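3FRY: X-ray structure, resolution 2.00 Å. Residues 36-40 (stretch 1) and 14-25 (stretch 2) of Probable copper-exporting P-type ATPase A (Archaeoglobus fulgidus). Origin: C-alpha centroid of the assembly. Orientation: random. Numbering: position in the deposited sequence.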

# COMPACT_ATOMS: atom_id res chain seq x y z
N LYS A 36 -13.81 8.00 -8.10
CA LYS A 36 -13.02 6.83 -7.75
C LYS A 36 -12.09 7.09 -6.57
O LYS A 36 -11.53 8.18 -6.43
CB LYS A 36 -12.20 6.39 -8.97
CG LYS A 36 -11.21 5.27 -8.70
CD LYS A 36 -10.42 4.95 -9.96
CE LYS A 36 -9.32 3.93 -9.68
NZ LYS A 36 -8.59 3.56 -10.92
N VAL A 37 -11.95 6.08 -5.73
CA VAL A 37 -11.06 6.17 -4.58
C VAL A 37 -10.46 4.79 -4.33
O VAL A 37 -11.17 3.78 -4.34
CB VAL A 37 -11.79 6.64 -3.30
CG1 VAL A 37 -12.92 5.68 -2.96
CG2 VAL A 37 -10.80 6.73 -2.14
N ASP A 38 -9.14 4.75 -4.16
CA ASP A 38 -8.42 3.52 -3.86
C ASP A 38 -7.34 3.87 -2.84
O ASP A 38 -7.36 4.97 -2.28
CB ASP A 38 -7.79 2.87 -5.11
CG ASP A 38 -6.92 3.83 -5.91
OD1 ASP A 38 -6.19 4.65 -5.31
OD2 ASP A 38 -6.95 3.74 -7.16
N LEU A 39 -6.40 2.97 -2.59
CA LEU A 39 -5.36 3.22 -1.60
C LEU A 39 -4.48 4.44 -1.83
O LEU A 39 -4.04 5.10 -0.88
CB LEU A 39 -4.46 1.99 -1.45
CG LEU A 39 -5.10 0.66 -1.05
CD1 LEU A 39 -4.01 -0.39 -0.89
CD2 LEU A 39 -5.87 0.82 0.26
N ASN A 40 -4.22 4.75 -3.10
CA ASN A 40 -3.32 5.85 -3.43
C ASN A 40 -3.93 7.14 -3.94
O ASN A 40 -3.25 8.17 -3.96
CB ASN A 40 -2.31 5.37 -4.47
CG ASN A 40 -1.60 4.12 -4.04
OD1 ASN A 40 -1.04 4.06 -2.94
ND2 ASN A 40 -1.62 3.10 -4.89
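Stretch 2 14-25: LSCHHCVARVKK

Stretch 2 begins as a loop, and Val20 to Lys25 are helical, with the helix continuing beyond Lys25. Residues 17-19 already have helical phi/psi angles. Stretch 1 leaves a strand at Val37 and turns through Asp38 to Asn40. The two segments run in opposite senses: Val37 lies nearest Lys24, Asp38 nearest Val20 and Leu39 nearest His17, with CA-CA distances of 6.5 to 6.7 Å.

No hydrogen bond crosses the contact. It is mainly a packing of side chains that buries 332 Å², and Val37 and Leu39 supply most of the stretch 1 share. Lys36 points away and takes no part.

Val37 points toward the helix. Its methyls fill the shallow hollow between Val20, Val23 and the base of Lys24, which lie on one side of the helix. Val37 CG1 lies 3.4 Å from Val20 CG1, a tight methyl-methyl approach, and 4.2 Å from Lys24 CB. Val37 CG2 is 4.2 Å from Val23 CG1. The extended chain of Lys24 ends farther from Val37.

Val20 also points toward stretch 1. Val20 CG2 lies 4.4 Å from Asp38 C and 4.5 Å from Leu39 CD2, so the two Val20 methyls span the step from Val37 to Leu39. The CA-to-CB bond of Asp38 points away. Asp38 OD1 accepts a hydrogen bond from Asn40 N at 3.0 Å, which braces the turn.

Leu39 leaves its backbone sideways, but its end fills a second hollow, bounded by Ser15 CB, Cys16 O, the His17 ring face and Val20 CG2. Leu39 CD2 sits over the His17 ring face, 3.9 Å from the centroid and 11° off the normal, a CH-pi contact. Leu39 CD2 also lies 3.7 Å from Cys16 O. Leu39 CD1 is 3.7 Å from His17 CE1 and 3.9 Å from Ser15 CB. A disulfide, Cys16 SG to Cys19 SG at 2.0 Å, links the residues flanking His17 and His18.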

# COMPACT_ATOMS: atom_id res chain seq x y z
N LEU A 14 -0.08 -4.53 5.46
CA LEU A 14 0.52 -3.33 4.86
C LEU A 14 -0.50 -2.40 4.21
O LEU A 14 -0.15 -1.32 3.74
CB LEU A 14 1.56 -3.73 3.79
CG LEU A 14 2.78 -4.59 4.15
CD1 LEU A 14 3.63 -3.87 5.15
CD2 LEU A 14 2.35 -5.93 4.71
N SER A 15 -1.76 -2.81 4.19
CA SER A 15 -2.78 -1.99 3.56
C SER A 15 -4.06 -1.87 4.36
O SER A 15 -4.34 -2.68 5.25
CB SER A 15 -3.09 -2.55 2.18
OG SER A 15 -3.30 -3.95 2.27
N CYS A 16 -4.83 -0.84 4.03
CA CYS A 16 -6.09 -0.61 4.71
C CYS A 16 -7.22 -0.30 3.74
O CYS A 16 -7.60 0.86 3.58
CB CYS A 16 -5.97 0.52 5.73
SG CYS A 16 -7.50 0.60 6.69
N HIS A 17 -7.74 -1.33 3.09
CA HIS A 17 -8.85 -1.13 2.17
C HIS A 17 -10.11 -0.75 2.92
O HIS A 17 -10.96 -0.04 2.38
CB HIS A 17 -9.11 -2.39 1.34
CG HIS A 17 -8.22 -2.52 0.14
ND1 HIS A 17 -7.07 -3.29 0.13
CD2 HIS A 17 -8.28 -1.93 -1.08
CE1 HIS A 17 -6.47 -3.16 -1.03
NE2 HIS A 17 -7.18 -2.34 -1.79
N HIS A 18 -10.24 -1.19 4.17
CA HIS A 18 -11.43 -0.88 4.96
C HIS A 18 -11.49 0.60 5.31
O HIS A 18 -12.53 1.10 5.74
CB HIS A 18 -11.52 -1.77 6.23
CG HIS A 18 -10.49 -1.48 7.29
ND1 HIS A 18 -10.52 -0.34 8.07
CD2 HIS A 18 -9.46 -2.22 7.76
CE1 HIS A 18 -9.56 -0.40 8.97
NE2 HIS A 18 -8.90 -1.53 8.81
N CYS A 19 -10.38 1.29 5.09
CA CYS A 19 -10.27 2.72 5.37
C CYS A 19 -10.88 3.57 4.25
O CYS A 19 -11.24 4.73 4.46
CB CYS A 19 -8.79 3.11 5.50
SG CYS A 19 -7.88 2.57 6.99
N VAL A 20 -10.99 2.99 3.06
CA VAL A 20 -11.50 3.71 1.89
C VAL A 20 -12.89 4.33 1.99
O VAL A 20 -13.10 5.46 1.53
CB VAL A 20 -11.47 2.79 0.65
CG1 VAL A 20 -12.09 3.48 -0.55
CG2 VAL A 20 -10.04 2.40 0.35
N ALA A 21 -13.84 3.61 2.58
CA ALA A 21 -15.21 4.11 2.69
C ALA A 21 -15.33 5.46 3.38
O ALA A 21 -16.03 6.34 2.89
CB ALA A 21 -16.09 3.06 3.39
N ARG A 22 -14.66 5.62 4.53
CA ARG A 22 -14.73 6.88 5.26
C ARG A 22 -14.15 8.03 4.45
O ARG A 22 -14.63 9.15 4.54
CB ARG A 22 -13.99 6.81 6.60
CG ARG A 22 -14.87 6.48 7.79
CD ARG A 22 -14.19 6.86 9.11
NE ARG A 22 -14.27 8.30 9.39
CZ ARG A 22 -13.71 8.90 10.43
NH1 ARG A 22 -13.02 8.20 11.32
NH2 ARG A 22 -13.86 10.21 10.60
N VAL A 23 -13.11 7.74 3.67
CA VAL A 23 -12.49 8.78 2.86
C VAL A 23 -13.50 9.25 1.82
O VAL A 23 -13.68 10.45 1.61
CB VAL A 23 -11.20 8.25 2.17
CG1 VAL A 23 -10.66 9.30 1.18
CG2 VAL A 23 -10.14 7.96 3.23
N LYS A 24 -14.16 8.29 1.17
CA LYS A 24 -15.16 8.62 0.17
C LYS A 24 -16.25 9.50 0.78
O LYS A 24 -16.60 10.54 0.22
CB LYS A 24 -15.80 7.35 -0.41
CG LYS A 24 -16.81 7.64 -1.51
CD LYS A 24 -17.30 6.36 -2.19
CE LYS A 24 -18.18 6.70 -3.39
NZ LYS A 24 -18.55 5.51 -4.21
N LYS A 25 -16.75 9.08 1.94
CA LYS A 25 -17.81 9.81 2.65
C LYS A 25 -17.37 11.21 3.06
O LYS A 25 -18.11 12.17 2.89
CB LYS A 25 -18.24 9.04 3.91
CG LYS A 25 -19.00 7.76 3.64
CD LYS A 25 -19.44 7.12 4.95
CE LYS A 25 -20.41 5.97 4.72
NZ LYS A 25 -19.81 4.89 3.88